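Local coordinates for protein DyP (PDB 3VXJ) that probably uses its heme b cofactor to reduce peroxide and oxidise dyes and phenolic compounds, at residues A[262-267]-A[271-276]. Sequence-based numbering, arbitrary orientation.
Sequences GRWKSG and DLAPTA. With HEM (protoporphyrin IX containing Fe), chain B; DMS (dimethyl sulfoxide), chain F.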
loop_
_atom_site.group_PDB
_atom_site.type_symbol
_atom_site.label_atom_id
_atom_site.label_comp_id
_atom_site.label_asym_id
_atom_site.label_seq_id
_atom_site.Cartn_x
_atom_site.Cartn_y
_atom_site.Cartn_z
ATOM N N GLY A 262 -12.403 -9.794 1.788
ATOM C CA GLY A 262 -12.295 -10.305 3.155
ATOM C C GLY A 262 -12.788 -9.331 4.220
ATOM O O GLY A 262 -12.729 -9.640 5.420
ATOM N N ARG A 263 -13.270 -8.162 3.795
ATOM C CA ARG A 263 -13.918 -7.180 4.663
ATOM C C ARG A 263 -15.088 -6.580 3.922
ATOM O O ARG A 263 -15.050 -6.432 2.704
ATOM C CB ARG A 263 -12.963 -6.045 5.042
ATOM C CG ARG A 263 -11.804 -6.422 5.942
ATOM C CD ARG A 263 -11.051 -5.178 6.357
ATOM N NE ARG A 263 -9.902 -5.522 7.193
ATOM C CZ ARG A 263 -9.915 -5.650 8.518
ATOM N NH1 ARG A 263 -11.000 -5.366 9.232
ATOM N NH2 ARG A 263 -8.794 -6.011 9.136
ATOM N N TRP A 264 -16.124 -6.226 4.672
ATOM C CA TRP A 264 -17.177 -5.361 4.169
ATOM C C TRP A 264 -16.626 -3.950 3.915
ATOM O O TRP A 264 -15.557 -3.574 4.423
ATOM C CB TRP A 264 -18.324 -5.283 5.183
ATOM C CG TRP A 264 -18.980 -6.599 5.437
ATOM C CD1 TRP A 264 -18.664 -7.494 6.419
ATOM C CD2 TRP A 264 -20.078 -7.166 4.708
ATOM N NE1 TRP A 264 -19.490 -8.595 6.338
ATOM C CE2 TRP A 264 -20.368 -8.416 5.300
ATOM C CE3 TRP A 264 -20.848 -6.738 3.611
ATOM C CZ2 TRP A 264 -21.384 -9.252 4.821
ATOM C CZ3 TRP A 264 -21.865 -7.568 3.142
ATOM C CH2 TRP A 264 -22.128 -8.805 3.758
ATOM N N LYS A 265 -17.371 -3.154 3.158
ATOM C CA LYS A 265 -16.957 -1.784 2.873
ATOM C C LYS A 265 -16.747 -0.960 4.146
ATOM O O LYS A 265 -15.903 -0.065 4.178
ATOM C CB LYS A 265 -17.965 -1.108 1.946
ATOM C CG LYS A 265 -17.855 -1.597 0.509
ATOM C CD LYS A 265 -18.959 -1.043 -0.359
ATOM C CE LYS A 265 -18.772 -1.481 -1.797
ATOM N NZ LYS A 265 -19.942 -1.026 -2.599
ATOM N N SER A 266 -17.500 -1.281 5.196
ATOM C CA SER A 266 -17.406 -0.596 6.482
ATOM C C SER A 266 -16.088 -0.880 7.194
ATOM O O SER A 266 -15.754 -0.196 8.156
ATOM C CB SER A 266 -18.522 -1.078 7.396
ATOM O OG SER A 266 -18.246 -2.421 7.772
ATOM N N GLY A 267 -15.368 -1.908 6.747
ATOM C CA GLY A 267 -14.194 -2.384 7.457
ATOM C C GLY A 267 -14.444 -3.618 8.304
ATOM O O GLY A 267 -13.496 -4.219 8.808
ATOM N N ASP A 271 -14.495 -12.601 8.588
ATOM C CA ASP A 271 -14.237 -13.698 9.520
ATOM C C ASP A 271 -15.045 -13.506 10.815
ATOM O O ASP A 271 -15.482 -14.478 11.422
ATOM C CB ASP A 271 -12.740 -13.815 9.823
ATOM C CG ASP A 271 -12.378 -15.119 10.488
ATOM O OD1 ASP A 271 -13.086 -16.129 10.254
ATOM O OD2 ASP A 271 -11.375 -15.128 11.232
ATOM N N LEU A 272 -15.266 -12.252 11.217
ATOM C CA LEU A 272 -16.112 -11.940 12.386
ATOM C C LEU A 272 -17.583 -11.685 12.047
ATOM O O LEU A 272 -18.462 -11.932 12.879
ATOM C CB LEU A 272 -15.561 -10.736 13.152
ATOM C CG LEU A 272 -14.145 -10.877 13.713
ATOM C CD1 LEU A 272 -13.742 -9.593 14.441
ATOM C CD2 LEU A 272 -14.043 -12.084 14.641
ATOM N N ALA A 273 -17.831 -11.179 10.842
ATOM C CA ALA A 273 -19.169 -10.816 10.374
ATOM C C ALA A 273 -19.403 -11.525 9.039
ATOM O O ALA A 273 -19.375 -10.900 7.973
ATOM C CB ALA A 273 -19.258 -9.310 10.213
ATOM N N PRO A 274 -19.635 -12.849 9.082
ATOM C CA PRO A 274 -19.590 -13.628 7.846
ATOM C C PRO A 274 -20.822 -13.563 6.944
ATOM O O PRO A 274 -20.721 -13.988 5.794
ATOM C CB PRO A 274 -19.350 -15.057 8.343
ATOM C CG PRO A 274 -19.925 -15.086 9.703
ATOM C CD PRO A 274 -19.695 -13.712 10.280
ATOM N N THR A 275 -21.952 -13.054 7.435
ATOM C CA THR A 275 -23.191 -13.055 6.639
ATOM C C THR A 275 -23.824 -11.695 6.371
ATOM O O THR A 275 -24.629 -11.571 5.451
ATOM C CB THR A 275 -24.264 -13.984 7.233
ATOM O OG1 THR A 275 -24.552 -13.574 8.574
ATOM C CG2 THR A 275 -23.786 -15.438 7.209
ATOM N N ALA A 276 -23.486 -10.693 7.174
ATOM C CA ALA A 276 -24.041 -9.350 7.017
ATOM C C ALA A 276 -23.038 -8.366 7.572
ATOM O O ALA A 276 -22.240 -8.698 8.463
ATOM C CB ALA A 276 -25.372 -9.215 7.745
HETATM C CHA HEM B . -5.582 -4.542 3.099
HETATM C CHB HEM B . -7.497 -2.420 -0.799
HETATM C CHC HEM B . -3.489 -3.363 -3.338
HETATM C CHD HEM B . -1.536 -5.459 0.557
HETATM C C1A HEM B . -6.461 -3.918 2.257
HETATM C C2A HEM B . -7.812 -3.529 2.593
HETATM C C3A HEM B . -8.344 -2.950 1.502
HETATM C C4A HEM B . -7.334 -2.930 0.468
HETATM C CMA HEM B . -9.760 -2.363 1.349
HETATM C CAA HEM B . -8.501 -3.820 3.945
HETATM C CBA HEM B . -8.303 -2.752 5.022
HETATM C CGA HEM B . -6.915 -2.726 5.616
HETATM O O1A HEM B . -6.529 -3.649 6.365
HETATM O O2A HEM B . -6.184 -1.730 5.354
HETATM C C1B HEM B . -6.576 -2.473 -1.828
HETATM C C2B HEM B . -6.764 -1.939 -3.159
HETATM C C3B HEM B . -5.646 -2.197 -3.865
HETATM C C4B HEM B . -4.728 -2.888 -2.984
HETATM C CMB HEM B . -8.052 -1.230 -3.632
HETATM C CAB HEM B . -5.323 -1.823 -5.327
HETATM C CBB HEM B . -5.920 -0.804 -5.948
HETATM C C1C HEM B . -2.635 -4.053 -2.515
HETATM C C2C HEM B . -1.352 -4.609 -2.901
HETATM C C3C HEM B . -0.816 -5.205 -1.825
HETATM C C4C HEM B . -1.747 -5.031 -0.730
HETATM C CMC HEM B . -0.749 -4.493 -4.314
HETATM C CAC HEM B . 0.543 -5.941 -1.690
HETATM C CBC HEM B . 1.036 -6.699 -2.679
HETATM C C1D HEM B . -2.419 -5.339 1.599
HETATM C C2D HEM B . -2.106 -5.711 2.957
HETATM C C3D HEM B . -3.355 -5.441 3.736
HETATM C C4D HEM B . -4.306 -4.923 2.785
HETATM C CMD HEM B . -0.804 -6.286 3.539
HETATM C CAD HEM B . -3.521 -5.708 5.239
HETATM C CBD HEM B . -3.836 -7.191 5.406
HETATM C CGD HEM B . -3.972 -7.570 6.856
HETATM O O1D HEM B . -5.009 -8.197 7.203
HETATM O O2D HEM B . -3.064 -7.258 7.661
HETATM N NA HEM B . -6.217 -3.559 0.955
HETATM N NB HEM B . -5.329 -3.082 -1.757
HETATM N NC HEM B . -2.854 -4.365 -1.194
HETATM N ND HEM B . -3.720 -4.845 1.531
HETATM FE FE HEM B . -4.557 -4.022 -0.144
HETATM S S DMS F . -20.107 -3.442 -5.650
HETATM O O DMS F . -19.583 -1.835 -5.116
HETATM C C1 DMS F . -19.575 -4.630 -4.398
HETATM C C2 DMS F . -21.887 -3.616 -5.350
HETATM O O HOH W 1 -11.925 -11.484 7.440
HETATM O O HOH W 2 -3.866 -2.263 0.487
#
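Trp264 joins 262-267 to 271-276 by donating its indole NE1-H to the carbonyl of Ala273; it is the first residue of the type I beta turn 264-267, in the long loop that follows helix 249-261 in the C-terminal DyP-type peroxidase region. The bond is short and almost perfectly straight: NE1 lies 2.8 Å from Ala273 O with an N-H...O angle of 178°, and the oxygen sits in the plane of the ring while the donor sits in the plane of the carbonyl. The bond probably helps to hold the indole in this rotation. Above the ring plane, near the rim, lies the backbone of Ala276, whose C comes within 3.3 Å of Trp264 CZ2. The methyl of Ala273 also packs here, its CB 3.9 Å from Trp264 NE1. Were Trp264 replaced by an alanine, the carbonyl of Ala273 would probably be left without this donor and a gap would be likely to open beside the Ala276 backbone.

A water forms a second bridge, donating to Gly262 O and accepting from Asp271 N. The turn itself is closed by Gly267 N to Trp264 O at 2.9 Å. Arg263, a heme b binding residue, links this turn to the heme, its CD lying 3.8 Å from CAA of the cofactor. Asn288 O takes a further bond from NH1 of this arginine. With its chain extended from CG to NE, Arg263 carries NH1 to the last residue of the turn that follows it, where Gly267 O accepts at 2.8 Å, only 7° out of the guanidinium plane.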